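Local atomic coordinates of glycine betaine, L-proline ABC transporter, glycine/betaine/L-proline-binding protein (ProX) (Borrelia burgdorferi, PDB entry 3TMG), a protein that binds trimethyl glycine (glycine betaine) and probably delivers it, as the substrate-binding component, to an ABC transporter for uptake. Residues W72-D77 against G205-H210; V89-N94 against V227-Y232; A93-T98 against W233-I238; S161-S166 against P180-H185. All coordinates share one frame; numbering follows the deposited sequence. Where two conformers were deposited one is given.

How the interactions relate
Interactions 1, 2 and 3 form a connected group around strands 88-105 and 207-214, which are neighbours in one antiparallel sheet. Interaction 1 is a strand pair, rich in polar bonds, whose Trp72 faces the ligand. Interactions 2 and 3 share Ala93 and Asn94 and meet the consecutive helices 222-230 and 235-247. Interaction 2 has no direct hydrogen bond and is partly buried. Interaction 3 is buried and combines a backbone bond with a tyrosine-aspartate bond. Interaction 4, also buried, is almost purely apolar and packs helix 160-172 behind Trp182. Interactions 1 and 4 both touch trimethyl glycine, and the rings of Trp72 and Trp182 meet beside it.

Interaction 1 (W72-D77 against G205-H210); sequences WVPTAD and GIESVH. With BET (trimethyl glycine), chain E; EDO (1,2-ethanediol), chain F.
The carboxylate of Glu207 grips Thr75 with both oxygens. The Glu207 chain is extended beyond CG (chi2 -174°), which carries CD toward Thr75. OE2 of Glu207 accepts from OG1 of Thr75 at 2.6 Å through its syn lone pair. OE1 of Glu207 takes the backbone N of Thr75 at 2.8 Å, also on the syn side. A water that donates to this OE1 also accepts from the backbone N of Ala76. The carboxylate thus holds the turn that follows an antiparallel strand pair of the periplasmic-binding-protein fold, just after the cis peptide before Pro74. In the pair itself, Val73 N donates to Ser208 O at 3.2 Å, nearly straight at 168°. The return bond from Ser208 N to Val73 O is weak. Another water joins Val73 O to OG of Ser208.

Apolar contacts lie on both faces of the sheet. CG2 of Val73 sits over the face of the His210 ring, 3.7 Å from its centroid. The ring's ND1 is held by Asp90. On the other face of the sheet, Trp72 and Val209 form the non-hydrogen-bonded pair. The indole is sandwiched between Val209 and trimethyl glycine, and its NE1 bonds to Glu28. Ala76 adds its CB beside the ligand carboxylate, 3.2 Å from OXT. The Val209 methyl CG2 lies over the indole face in a CH-pi contact, nearest to NE1 of Trp72 at 3.5 Å.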
loop_
_atom_site.group_PDB
_atom_site.type_symbol
_atom_site.label_atom_id
_atom_site.label_comp_id
_atom_site.label_asym_id
_atom_site.label_seq_id
_atom_site.Cartn_x
_atom_site.Cartn_y
_atom_site.Cartn_z
ATOM N N TRP A 72 -1.035 6.800 0.105
ATOM C CA TRP A 72 0.041 6.807 -0.932
ATOM C C TRP A 72 0.002 8.118 -1.628
ATOM O O TRP A 72 -0.909 8.388 -2.429
ATOM C CB TRP A 72 -0.135 5.667 -1.934
ATOM C CG TRP A 72 0.465 4.380 -1.431
ATOM C CD1 TRP A 72 0.145 3.672 -0.262
ATOM C CD2 TRP A 72 1.440 3.556 -2.134
ATOM N NE1 TRP A 72 0.926 2.527 -0.171
ATOM C CE2 TRP A 72 1.725 2.418 -1.273
ATOM C CE3 TRP A 72 2.113 3.671 -3.371
ATOM C CZ2 TRP A 72 2.617 1.423 -1.653
ATOM C CZ3 TRP A 72 3.018 2.673 -3.727
ATOM C CH2 TRP A 72 3.257 1.573 -2.880
ATOM N N VAL A 73 0.996 8.968 -1.348
ATOM C CA VAL A 73 0.932 10.371 -1.814
ATOM C C VAL A 73 2.276 10.885 -2.289
ATOM O O VAL A 73 3.309 10.365 -1.827
ATOM C CB VAL A 73 0.473 11.341 -0.697
ATOM C CG1 VAL A 73 -1.041 11.260 -0.558
ATOM C CG2 VAL A 73 1.187 11.016 0.619
ATOM N N PRO A 74 2.262 11.919 -3.185
ATOM C CA PRO A 74 1.022 12.630 -3.621
ATOM C C PRO A 74 0.222 11.978 -4.776
ATOM O O PRO A 74 -0.959 12.301 -4.952
ATOM C CB PRO A 74 1.579 13.983 -4.122
ATOM C CG PRO A 74 2.893 13.577 -4.746
ATOM C CD PRO A 74 3.458 12.600 -3.724
ATOM N N THR A 75 0.829 11.053 -5.530
ATOM C CA THR A 75 0.237 10.706 -6.824
ATOM C C THR A 75 -0.901 9.681 -6.768
ATOM O O THR A 75 -2.007 9.958 -7.296
ATOM C CB THR A 75 1.276 10.259 -7.874
ATOM O OG1 THR A 75 2.217 11.319 -8.050
ATOM C CG2 THR A 75 0.555 9.954 -9.254
ATOM N N ALA A 76 -0.648 8.557 -6.103
ATOM C CA ALA A 76 -1.613 7.454 -6.137
ATOM C C ALA A 76 -2.948 7.904 -5.586
ATOM O O ALA A 76 -3.990 7.648 -6.204
ATOM C CB ALA A 76 -1.092 6.235 -5.386
ATOM N N ASP A 77 -2.940 8.577 -4.431
ATOM C CA ASP A 77 -4.201 8.905 -3.763
ATOM C C ASP A 77 -4.715 10.319 -3.976
ATOM O O ASP A 77 -5.602 10.748 -3.247
ATOM C CB ASP A 77 -4.142 8.624 -2.246
ATOM C CG ASP A 77 -4.002 7.150 -1.918
ATOM O OD1 ASP A 77 -3.960 6.276 -2.847
ATOM O OD2 ASP A 77 -3.883 6.877 -0.706
ATOM N N GLY A 205 6.888 10.118 -9.496
ATOM C CA GLY A 205 8.283 9.691 -9.234
ATOM C C GLY A 205 8.288 8.778 -8.023
ATOM O O GLY A 205 7.326 8.030 -7.787
ATOM N N ILE A 206 9.383 8.807 -7.263
ATOM C CA ILE A 206 9.529 7.946 -6.092
ATOM C C ILE A 206 8.787 8.700 -4.979
ATOM O O ILE A 206 9.079 9.872 -4.748
ATOM C CB ILE A 206 11.043 7.725 -5.818
ATOM C CG1 ILE A 206 11.688 7.145 -7.073
ATOM C CG2 ILE A 206 11.288 6.910 -4.549
ATOM C CD1 ILE A 206 13.162 7.440 -7.197
ATOM N N GLU A 207 7.822 8.054 -4.317
ATOM C CA GLU A 207 6.984 8.774 -3.386
ATOM C C GLU A 207 7.021 8.117 -2.008
ATOM O O GLU A 207 8.052 7.437 -1.648
ATOM C CB GLU A 207 5.591 8.986 -3.993
ATOM C CG GLU A 207 5.727 9.741 -5.319
ATOM C CD GLU A 207 4.434 10.129 -5.950
ATOM O OE1 GLU A 207 3.363 9.826 -5.345
ATOM O OE2 GLU A 207 4.503 10.769 -7.055
ATOM N N SER A 208 5.983 8.310 -1.221
ATOM C CA SER A 208 6.065 7.759 0.132
ATOM C C SER A 208 4.676 7.369 0.631
ATOM O O SER A 208 3.660 7.712 -0.020
ATOM C CB SER A 208 6.819 8.745 1.033
ATOM O OG SER A 208 5.967 9.822 1.257
ATOM N N VAL A 209 4.623 6.648 1.733
ATOM C CA VAL A 209 3.317 6.296 2.332
ATOM C C VAL A 209 3.240 7.152 3.578
ATOM O O VAL A 209 4.212 7.179 4.365
ATOM C CB VAL A 209 3.256 4.800 2.701
ATOM C CG1 VAL A 209 1.845 4.373 3.153
ATOM C CG2 VAL A 209 3.719 3.933 1.501
ATOM N N HIS A 210 2.115 7.838 3.755
ATOM C CA HIS A 210 1.966 8.724 4.898
ATOM C C HIS A 210 1.004 8.220 5.917
ATOM O O HIS A 210 0.213 7.309 5.644
ATOM C CB HIS A 210 1.540 10.145 4.445
ATOM C CG HIS A 210 2.681 10.961 3.864
ATOM N ND1 HIS A 210 2.831 12.300 4.109
ATOM C CD2 HIS A 210 3.688 10.611 2.999
ATOM C CE1 HIS A 210 3.905 12.764 3.455
ATOM N NE2 HIS A 210 4.461 11.735 2.793
HETATM N N BET E . -1.056 0.285 -3.453
HETATM C CA BET E . -1.605 1.459 -2.754
HETATM C C BET E . -2.108 2.447 -3.817
HETATM O O BET E . -3.180 2.323 -4.467
HETATM O OXT BET E . -1.358 3.376 -4.035
HETATM C C1 BET E . -0.417 -0.654 -2.514
HETATM C C2 BET E . -0.041 0.692 -4.416
HETATM C C3 BET E . -2.142 -0.404 -4.178
HETATM C C1 EDO F . 9.954 10.534 -1.139
HETATM O O1 EDO F . 9.339 11.210 -2.253
HETATM C C2 EDO F . 11.440 10.626 -1.444
HETATM O O2 EDO F . 11.828 9.477 -2.221
HETATM O O HOH W 1 5.236 11.726 -0.660
HETATM O O HOH W 2 2.020 7.695 -4.830
#

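Interaction 2 (V89-N94 against V227-Y232); sequences VDLGAN and VFDHFY
CG of Phe231 stands anti to its backbone N (chi1 172°), which carries the ring toward CB of Asn94. CG of Asn94, between its backbone N and carbonyl carbon (chi1 60°), also lies near the ring, 3.7 Å from CE2 of Phe231. The two side chains cross with amide and ring planes 48° apart. The contact joins a corner of the long strand 88-105 to the C-terminal end of helix 222-230, within the substrate-binding fold. CB of Asn94 approaches CD2 of Phe231 to 3.4 Å. The amide end is committed elsewhere: its ND2 bonds to Thr211 and to the carbonyl of Val69. Phe231 is the first residue to leave the helix, and its ring also meets Trp270 edge-to-face.

Leu91 covers the last helical turn. Its CD1 rests 3.9 Å from CB of Phe228 and 3.7 Å from the backbone N of Asp229. A water bridges the same two elements, donating to Leu91 O and to OD1 of Asp229. Leu91 lies within an Asx turn, in which OD1 of Asp90 accepts from Gly92 N; the same oxygen also bonds to His210.

No direct hydrogen bond crosses, but two CA-H...O contacts do. One runs from CA of Asn94 to O of Phe231, the other from CA of Tyr232 to O of Asn94 at 3.3 Å. Carbonyl oxygens also meet the Tyr232 ring: Asn94 O lies over one face, and Ala93 O lies at the edge, 3.4 Å from CD2.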
loop_
_atom_site.group_PDB
_atom_site.type_symbol
_atom_site.label_atom_id
_atom_site.label_comp_id
_atom_site.label_asym_id
_atom_site.label_seq_id
_atom_site.Cartn_x
_atom_site.Cartn_y
_atom_site.Cartn_z
ATOM N N VAL A 89 -5.253 15.270 9.518
ATOM C CA VAL A 89 -3.897 15.811 9.738
ATOM C C VAL A 89 -2.883 14.854 9.119
ATOM O O VAL A 89 -2.885 13.675 9.446
ATOM C CB VAL A 89 -3.535 15.967 11.237
ATOM C CG1 VAL A 89 -2.199 16.687 11.364
ATOM C CG2 VAL A 89 -4.598 16.763 11.984
ATOM N N ASP A 90 -2.024 15.365 8.244
ATOM C CA ASP A 90 -1.028 14.531 7.595
ATOM C C ASP A 90 0.237 14.610 8.443
ATOM O O ASP A 90 0.847 15.687 8.527
ATOM C CB ASP A 90 -0.766 15.084 6.193
ATOM C CG ASP A 90 0.195 14.207 5.359
ATOM O OD1 ASP A 90 0.990 13.413 5.925
ATOM O OD2 ASP A 90 0.131 14.316 4.099
ATOM N N LEU A 91 0.651 13.497 9.050
ATOM C CA LEU A 91 1.767 13.566 10.014
ATOM C C LEU A 91 3.150 13.442 9.367
ATOM O O LEU A 91 4.164 13.665 10.032
ATOM C CB LEU A 91 1.613 12.538 11.126
ATOM C CG LEU A 91 0.314 12.599 11.924
ATOM C CD1 LEU A 91 0.300 11.560 13.051
ATOM C CD2 LEU A 91 0.056 14.003 12.460
ATOM N N GLY A 92 3.182 13.123 8.069
ATOM C CA GLY A 92 4.439 12.849 7.366
ATOM C C GLY A 92 4.515 11.409 6.912
ATOM O O GLY A 92 3.509 10.708 6.981
ATOM N N ALA A 93 5.704 10.957 6.476
ATOM C CA ALA A 93 5.853 9.642 5.836
ATOM C C ALA A 93 6.130 8.617 6.907
ATOM O O ALA A 93 6.914 8.890 7.825
ATOM C CB ALA A 93 7.021 9.650 4.827
ATOM N N ASN A 94 5.519 7.437 6.777
ATOM C CA ASN A 94 5.963 6.277 7.587
ATOM C C ASN A 94 6.890 5.336 6.800
ATOM O O ASN A 94 7.463 4.393 7.368
ATOM C CB ASN A 94 4.761 5.501 8.146
ATOM C CG ASN A 94 3.852 4.952 7.066
ATOM O OD1 ASN A 94 4.277 4.165 6.218
ATOM N ND2 ASN A 94 2.582 5.339 7.119
ATOM N N VAL A 227 2.105 7.464 18.734
ATOM C CA VAL A 227 2.457 6.267 17.975
ATOM C C VAL A 227 2.269 6.507 16.462
ATOM O O VAL A 227 3.163 6.198 15.658
ATOM C CB VAL A 227 1.652 5.040 18.433
ATOM C CG1 VAL A 227 1.987 3.833 17.586
ATOM C CG2 VAL A 227 1.925 4.768 19.912
ATOM N N PHE A 228 1.121 7.059 16.064
ATOM C CA PHE A 228 0.930 7.400 14.654
ATOM C C PHE A 228 2.041 8.342 14.142
ATOM O O PHE A 228 2.527 8.206 12.992
ATOM C CB PHE A 228 -0.458 8.031 14.407
ATOM C CG PHE A 228 -1.621 7.033 14.427
ATOM C CD1 PHE A 228 -1.693 5.995 13.494
ATOM C CD2 PHE A 228 -2.651 7.164 15.347
ATOM C CE1 PHE A 228 -2.768 5.094 13.492
ATOM C CE2 PHE A 228 -3.730 6.256 15.364
ATOM C CZ PHE A 228 -3.796 5.233 14.421
ATOM N N ASP A 229 2.442 9.280 14.996
ATOM C CA ASP A 229 3.432 10.297 14.609
ATOM C C ASP A 229 4.858 9.711 14.503
ATOM O O ASP A 229 5.683 10.230 13.746
ATOM C CB ASP A 229 3.372 11.443 15.635
ATOM C CG ASP A 229 4.052 12.723 15.155
ATOM O OD1 ASP A 229 4.112 13.030 13.943
ATOM O OD2 ASP A 229 4.539 13.431 16.026
ATOM N N HIS A 230 5.140 8.620 15.218
ATOM C CA HIS A 230 6.472 8.029 15.256
ATOM C C HIS A 230 6.650 6.771 14.457
ATOM O O HIS A 230 7.775 6.357 14.217
ATOM C CB HIS A 230 6.934 7.792 16.725
ATOM C CG HIS A 230 7.228 9.071 17.479
ATOM N ND1 HIS A 230 6.252 9.836 18.015
ATOM C CD2 HIS A 230 8.443 9.706 17.781
ATOM C CE1 HIS A 230 6.826 10.908 18.627
ATOM N NE2 HIS A 230 8.156 10.815 18.474
ATOM N N PHE A 231 5.563 6.146 13.996
ATOM C CA PHE A 231 5.667 4.918 13.207
ATOM C C PHE A 231 6.476 5.178 11.914
ATOM O O PHE A 231 6.107 6.031 11.121
ATOM C CB PHE A 231 4.271 4.418 12.851
ATOM C CG PHE A 231 4.268 3.263 11.881
ATOM C CD1 PHE A 231 4.867 2.065 12.226
ATOM C CD2 PHE A 231 3.668 3.391 10.623
ATOM C CE1 PHE A 231 4.864 0.995 11.319
ATOM C CE2 PHE A 231 3.660 2.319 9.699
ATOM C CZ PHE A 231 4.255 1.135 10.051
ATOM N N TYR A 232 7.517 4.389 11.692
ATOM C CA TYR A 232 8.349 4.540 10.499
ATOM C C TYR A 232 9.047 3.209 10.283
ATOM O O TYR A 232 9.543 2.594 11.246
ATOM C CB TYR A 232 9.424 5.656 10.690
ATOM C CG TYR A 232 10.132 5.933 9.393
ATOM C CD1 TYR A 232 11.269 5.182 9.008
ATOM C CD2 TYR A 232 9.597 6.863 8.501
ATOM C CE1 TYR A 232 11.885 5.417 7.775
ATOM C CE2 TYR A 232 10.173 7.105 7.284
ATOM C CZ TYR A 232 11.311 6.392 6.928
ATOM O OH TYR A 232 11.808 6.675 5.689
HETATM O O HOH W 3 4.570 15.412 12.796
#

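Interaction 3 (A93-T98 against W233-I238); sequences ANYEGT and WSDDLI
Asn94 and Trp233 are joined by their backbones, with Trp233 N donating to Asn94 O at 2.9 Å. Strand 88-105 turns a corner here. Asn94 and Tyr95 both face Val209 of the neighbouring strand, forming a classic beta bulge. The contact ties this bulge to the start of helix 235-247 in the substrate-binding fold.

Tyr95 is the main side chain. CG stands anti to its backbone N (chi1 173°), which sends the ring off toward the helix. The phenol reaches across to the first turn, where its OH donates to OD1 of Asp235. At 2.5 Å this bond is very short. The carboxylate meets the ring at its edge, with the two planes only 20° apart. CE2 of Tyr95 also touches CG2 of Ile238 at 4.2 Å, and the side chain touches Pro184, just after the neighbouring strand 179-183.

Two waters extend the joint. One accepts from NE1 of Trp233 in the plane of the indole and donates to OD1 of Asn94. ND2 of the same amide bonds to Thr211 and to the carbonyl of Val69. The other water accepts from Glu96 N and donates to Trp233 O. The indole has CB of Ile238 over one face, and its ring meets that of Phe231. Asn94 O lies at the indole edge, near its plane, 3.6 Å from CD1 of Trp233.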
loop_
_atom_site.group_PDB
_atom_site.type_symbol
_atom_site.label_atom_id
_atom_site.label_comp_id
_atom_site.label_asym_id
_atom_site.label_seq_id
_atom_site.Cartn_x
_atom_site.Cartn_y
_atom_site.Cartn_z
ATOM N N ALA A 93 5.704 10.957 6.476
ATOM C CA ALA A 93 5.853 9.642 5.836
ATOM C C ALA A 93 6.130 8.617 6.907
ATOM O O ALA A 93 6.914 8.890 7.825
ATOM C CB ALA A 93 7.021 9.650 4.827
ATOM N N ASN A 94 5.519 7.437 6.777
ATOM C CA ASN A 94 5.963 6.277 7.587
ATOM C C ASN A 94 6.890 5.336 6.800
ATOM O O ASN A 94 7.463 4.393 7.368
ATOM C CB ASN A 94 4.761 5.501 8.146
ATOM C CG ASN A 94 3.852 4.952 7.066
ATOM O OD1 ASN A 94 4.277 4.165 6.218
ATOM N ND2 ASN A 94 2.582 5.339 7.119
ATOM N N TYR A 95 6.981 5.573 5.485
ATOM C CA TYR A 95 7.786 4.757 4.593
ATOM C C TYR A 95 8.149 5.650 3.395
ATOM O O TYR A 95 7.263 6.328 2.836
ATOM C CB TYR A 95 7.010 3.479 4.086
ATOM C CG TYR A 95 7.828 2.726 3.014
ATOM C CD1 TYR A 95 7.736 3.083 1.649
ATOM C CD2 TYR A 95 8.747 1.703 3.390
ATOM C CE1 TYR A 95 8.520 2.453 0.677
ATOM C CE2 TYR A 95 9.535 1.065 2.416
ATOM C CZ TYR A 95 9.424 1.463 1.087
ATOM O OH TYR A 95 10.164 0.832 0.125
ATOM N N GLU A 96 9.418 5.644 2.977
ATOM C CA GLU A 96 9.839 6.422 1.796
ATOM C C GLU A 96 10.472 5.516 0.749
ATOM O O GLU A 96 11.229 4.613 1.097
ATOM C CB GLU A 96 10.819 7.565 2.166
ATOM C CG GLU A 96 10.156 8.564 3.130
ATOM C CD GLU A 96 10.982 9.799 3.428
ATOM O OE1 GLU A 96 11.938 10.083 2.696
ATOM O OE2 GLU A 96 10.627 10.527 4.382
ATOM N N GLY A 97 10.135 5.773 -0.529
ATOM C CA GLY A 97 10.703 5.065 -1.651
ATOM C C GLY A 97 9.712 4.273 -2.482
ATOM O O GLY A 97 10.123 3.342 -3.207
ATOM N N THR A 98 8.440 4.670 -2.477
ATOM C CA THR A 98 7.452 3.940 -3.268
ATOM C C THR A 98 7.631 4.221 -4.738
ATOM O O THR A 98 8.065 5.313 -5.101
ATOM C CB THR A 98 5.969 4.278 -2.931
ATOM O OG1 THR A 98 5.675 5.658 -3.268
ATOM C CG2 THR A 98 5.714 4.004 -1.419
ATOM N N TRP A 233 9.100 2.758 9.041
ATOM C CA TRP A 233 9.937 1.588 8.764
ATOM C C TRP A 233 10.416 1.543 7.334
ATOM O O TRP A 233 10.049 2.418 6.527
ATOM C CB TRP A 233 9.207 0.298 9.186
ATOM C CG TRP A 233 7.916 -0.014 8.457
ATOM C CD1 TRP A 233 7.198 0.771 7.548
ATOM C CD2 TRP A 233 7.179 -1.272 8.553
ATOM N NE1 TRP A 233 6.076 0.090 7.110
ATOM C CE2 TRP A 233 6.038 -1.160 7.661
ATOM C CE3 TRP A 233 7.365 -2.455 9.290
ATOM C CZ2 TRP A 233 5.123 -2.202 7.497
ATOM C CZ3 TRP A 233 6.440 -3.496 9.133
ATOM C CH2 TRP A 233 5.339 -3.365 8.261
ATOM N N SER A 234 11.195 0.488 7.027
ATOM C CA SER A 234 11.965 0.404 5.790
ATOM C C SER A 234 11.906 -1.004 5.199
ATOM O O SER A 234 11.427 -1.933 5.837
ATOM C CB SER A 234 13.428 0.803 6.058
ATOM O OG SER A 234 13.485 2.020 6.762
ATOM N N ASP A 235 12.395 -1.141 3.963
ATOM C CA ASP A 235 12.370 -2.404 3.215
ATOM C C ASP A 235 12.851 -3.603 4.007
ATOM O O ASP A 235 12.311 -4.695 3.863
ATOM C CB ASP A 235 13.301 -2.276 1.978
ATOM C CG ASP A 235 12.621 -1.551 0.816
ATOM O OD1 ASP A 235 11.520 -1.046 1.003
ATOM O OD2 ASP A 235 13.182 -1.475 -0.299
ATOM N N ASP A 236 13.920 -3.444 4.785
ATOM C CA ASP A 236 14.435 -4.629 5.463
ATOM C C ASP A 236 13.479 -5.191 6.509
ATOM O O ASP A 236 13.627 -6.351 6.867
ATOM C CB ASP A 236 15.786 -4.394 6.087
ATOM C CG ASP A 236 15.709 -3.471 7.232
ATOM O OD1 ASP A 236 14.807 -2.622 7.288
ATOM O OD2 ASP A 236 16.566 -3.588 8.099
ATOM N N LEU A 237 12.522 -4.380 6.998
ATOM C CA LEU A 237 11.448 -4.897 7.895
ATOM C C LEU A 237 10.166 -5.304 7.137
ATOM O O LEU A 237 9.586 -6.384 7.367
ATOM C CB LEU A 237 11.093 -3.855 8.971
ATOM C CG LEU A 237 12.324 -3.444 9.829
ATOM C CD1 LEU A 237 11.907 -2.437 10.903
ATOM C CD2 LEU A 237 12.957 -4.683 10.477
ATOM N N ILE A 238 9.708 -4.438 6.243
ATOM C CA ILE A 238 8.392 -4.659 5.590
ATOM C C ILE A 238 8.461 -5.787 4.549
ATOM O O ILE A 238 7.515 -6.585 4.458
ATOM C CB ILE A 238 7.791 -3.336 4.996
ATOM C CG1 ILE A 238 6.398 -3.575 4.407
ATOM C CG2 ILE A 238 8.649 -2.804 3.851
ATOM C CD1 ILE A 238 5.617 -2.300 4.019
HETATM O O HOH W 4 4.154 1.379 5.505
HETATM O O HOH W 5 11.301 3.909 4.473
#

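Interaction 4 (S161-S166 against P180-H185); sequences SVMLAS and PLWKPH. With BET (trimethyl glycine), chain E.
This contact forms part of the wall behind the trimethyl glycine pocket, where helix 160-172 packs against strand 179-183. The short segments approach to 10.3 Å between axes, at 99° between their directions. Met163 and Leu164 face the strand. The Met163 chain bends at chi2 (-82°) and chi3 (-75°), and its CE lies 3.8 Å from CD2 of Leu181. The same methyl is 3.6 Å from Pro180 O, a buried oxygen for which the model offers no partner. It also touches CH2 of Trp182 at 4.1 Å, obliquely to the ring.

On one face of that indole sits trimethyl glycine, with its C2 methyl 3.5 Å from CD2 of Trp182. CD2 of Leu181 lies over the opposite face. Leu164 and His185 reach toward each other tip to tip, CD1 of Leu164 meeting NE2 of His185 at 3.7 Å at the ring edge. Both ring nitrogens are engaged: NE2 bonds to Glu160, and ND1 caps the backbone N of Ala187.

Strand 179-183 pairs with strand 88-105 through Leu181 and Lys183. Pro180 touches helix 135-146, and beyond the strand Pro184 and His185 pack against helix 235-247.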
loop_
_atom_site.group_PDB
_atom_site.type_symbol
_atom_site.label_atom_id
_atom_site.label_comp_id
_atom_site.label_asym_id
_atom_site.label_seq_id
_atom_site.Cartn_x
_atom_site.Cartn_y
_atom_site.Cartn_z
ATOM N N SER A 161 -4.524 -9.985 -5.068
ATOM C CA SER A 161 -4.350 -11.443 -5.114
ATOM C C SER A 161 -4.575 -12.032 -6.522
ATOM O O SER A 161 -3.773 -12.857 -7.000
ATOM C CB SER A 161 -5.265 -12.125 -4.091
ATOM O OG SER A 161 -4.738 -11.907 -2.798
ATOM N N VAL A 162 -5.641 -11.600 -7.186
ATOM C CA VAL A 162 -5.959 -12.078 -8.532
ATOM C C VAL A 162 -4.892 -11.584 -9.512
ATOM O O VAL A 162 -4.409 -12.369 -10.349
ATOM C CB VAL A 162 -7.361 -11.613 -9.007
ATOM C CG1 VAL A 162 -7.523 -11.847 -10.480
ATOM C CG2 VAL A 162 -8.440 -12.320 -8.212
ATOM N N MET A 163 -4.521 -10.289 -9.409
ATOM C CA MET A 163 -3.459 -9.718 -10.276
ATOM C C MET A 163 -2.158 -10.538 -10.138
ATOM O O MET A 163 -1.577 -10.961 -11.130
ATOM C CB MET A 163 -3.221 -8.214 -9.970
ATOM C CG MET A 163 -2.064 -7.571 -10.748
ATOM S SD MET A 163 -0.407 -7.851 -10.063
ATOM C CE MET A 163 -0.524 -6.715 -8.672
ATOM N N LEU A 164 -1.735 -10.792 -8.909
ATOM C CA LEU A 164 -0.506 -11.590 -8.680
ATOM C C LEU A 164 -0.584 -13.057 -9.116
ATOM O O LEU A 164 0.383 -13.591 -9.644
ATOM C CB LEU A 164 -0.061 -11.511 -7.235
ATOM C CG LEU A 164 0.356 -10.113 -6.745
ATOM C CD1 LEU A 164 0.371 -10.170 -5.229
ATOM C CD2 LEU A 164 1.728 -9.796 -7.342
ATOM N N ALA A 165 -1.725 -13.701 -8.887
ATOM C CA ALA A 165 -1.955 -15.043 -9.433
ATOM C C ALA A 165 -1.908 -15.044 -10.971
ATOM O O ALA A 165 -1.310 -15.941 -11.565
ATOM C CB ALA A 165 -3.270 -15.641 -8.895
ATOM N N SER A 166 -2.492 -14.038 -11.627
ATOM C CA SER A 166 -2.384 -13.947 -13.087
ATOM C C SER A 166 -0.941 -13.724 -13.580
ATOM O O SER A 166 -0.518 -14.305 -14.571
ATOM C CB SER A 166 -3.269 -12.838 -13.647
ATOM O OG SER A 166 -4.562 -12.889 -13.091
ATOM N N PRO A 180 -0.503 -3.303 -13.255
ATOM C CA PRO A 180 0.044 -2.217 -12.496
ATOM C C PRO A 180 0.671 -2.892 -11.249
ATOM O O PRO A 180 0.076 -3.829 -10.688
ATOM C CB PRO A 180 -1.186 -1.360 -12.162
ATOM C CG PRO A 180 -2.330 -2.335 -12.130
ATOM C CD PRO A 180 -1.977 -3.442 -13.086
ATOM N N LEU A 181 1.908 -2.555 -10.945
ATOM C CA LEU A 181 2.567 -3.089 -9.740
ATOM C C LEU A 181 3.296 -1.923 -9.068
ATOM O O LEU A 181 3.236 -0.788 -9.531
ATOM C CB LEU A 181 3.513 -4.268 -10.029
ATOM C CG LEU A 181 3.023 -5.599 -9.430
ATOM C CD1 LEU A 181 3.862 -6.783 -9.892
ATOM C CD2 LEU A 181 2.990 -5.545 -7.893
ATOM N N TRP A 182 3.960 -2.193 -7.953
ATOM C CA TRP A 182 4.512 -1.119 -7.171
ATOM C C TRP A 182 5.601 -1.705 -6.354
ATOM O O TRP A 182 5.696 -2.959 -6.213
ATOM C CB TRP A 182 3.429 -0.460 -6.274
ATOM C CG TRP A 182 2.713 -1.460 -5.376
ATOM C CD1 TRP A 182 3.075 -1.912 -4.099
ATOM C CD2 TRP A 182 1.522 -2.206 -5.735
ATOM N NE1 TRP A 182 2.160 -2.843 -3.631
ATOM C CE2 TRP A 182 1.217 -3.081 -4.592
ATOM C CE3 TRP A 182 0.679 -2.214 -6.860
ATOM C CZ2 TRP A 182 0.108 -3.921 -4.588
ATOM C CZ3 TRP A 182 -0.426 -3.078 -6.859
ATOM C CH2 TRP A 182 -0.714 -3.906 -5.745
ATOM N N LYS A 183 6.455 -0.813 -5.842
ATOM C CA LYS A 183 7.398 -1.170 -4.795
ATOM C C LYS A 183 7.031 -0.338 -3.579
ATOM O O LYS A 183 6.607 0.825 -3.708
ATOM C CB LYS A 183 8.878 -0.922 -5.212
ATOM C CG LYS A 183 9.342 -1.765 -6.380
ATOM C CD LYS A 183 10.818 -1.491 -6.728
ATOM C CE LYS A 183 11.407 -2.603 -7.612
ATOM N NZ LYS A 183 12.717 -2.157 -8.207
ATOM N N PRO A 184 7.207 -0.910 -2.374
ATOM C CA PRO A 184 7.858 -2.174 -2.056
ATOM C C PRO A 184 6.949 -3.370 -2.325
ATOM O O PRO A 184 5.779 -3.347 -1.945
ATOM C CB PRO A 184 8.137 -2.067 -0.534
ATOM C CG PRO A 184 7.040 -1.146 -0.038
ATOM C CD PRO A 184 6.794 -0.158 -1.183
ATOM N N HIS A 185 7.482 -4.407 -2.969
ATOM C CA HIS A 185 6.706 -5.634 -3.156
ATOM C C HIS A 185 7.676 -6.767 -3.375
ATOM O O HIS A 185 8.682 -6.598 -4.108
ATOM C CB HIS A 185 5.708 -5.512 -4.329
ATOM C CG HIS A 185 4.546 -6.485 -4.238
ATOM N ND1 HIS A 185 4.700 -7.801 -4.446
ATOM C CD2 HIS A 185 3.213 -6.306 -3.874
ATOM C CE1 HIS A 185 3.506 -8.445 -4.305
ATOM N NE2 HIS A 185 2.592 -7.540 -3.960
HETATM N N BET E . -1.056 0.285 -3.453
HETATM C CA BET E . -1.605 1.459 -2.754
HETATM C C BET E . -2.108 2.447 -3.817
HETATM O O BET E . -3.180 2.323 -4.467
HETATM O OXT BET E . -1.358 3.376 -4.035
HETATM C C1 BET E . -0.417 -0.654 -2.514
HETATM C C2 BET E . -0.041 0.692 -4.416
HETATM C C3 BET E . -2.142 -0.404 -4.178
#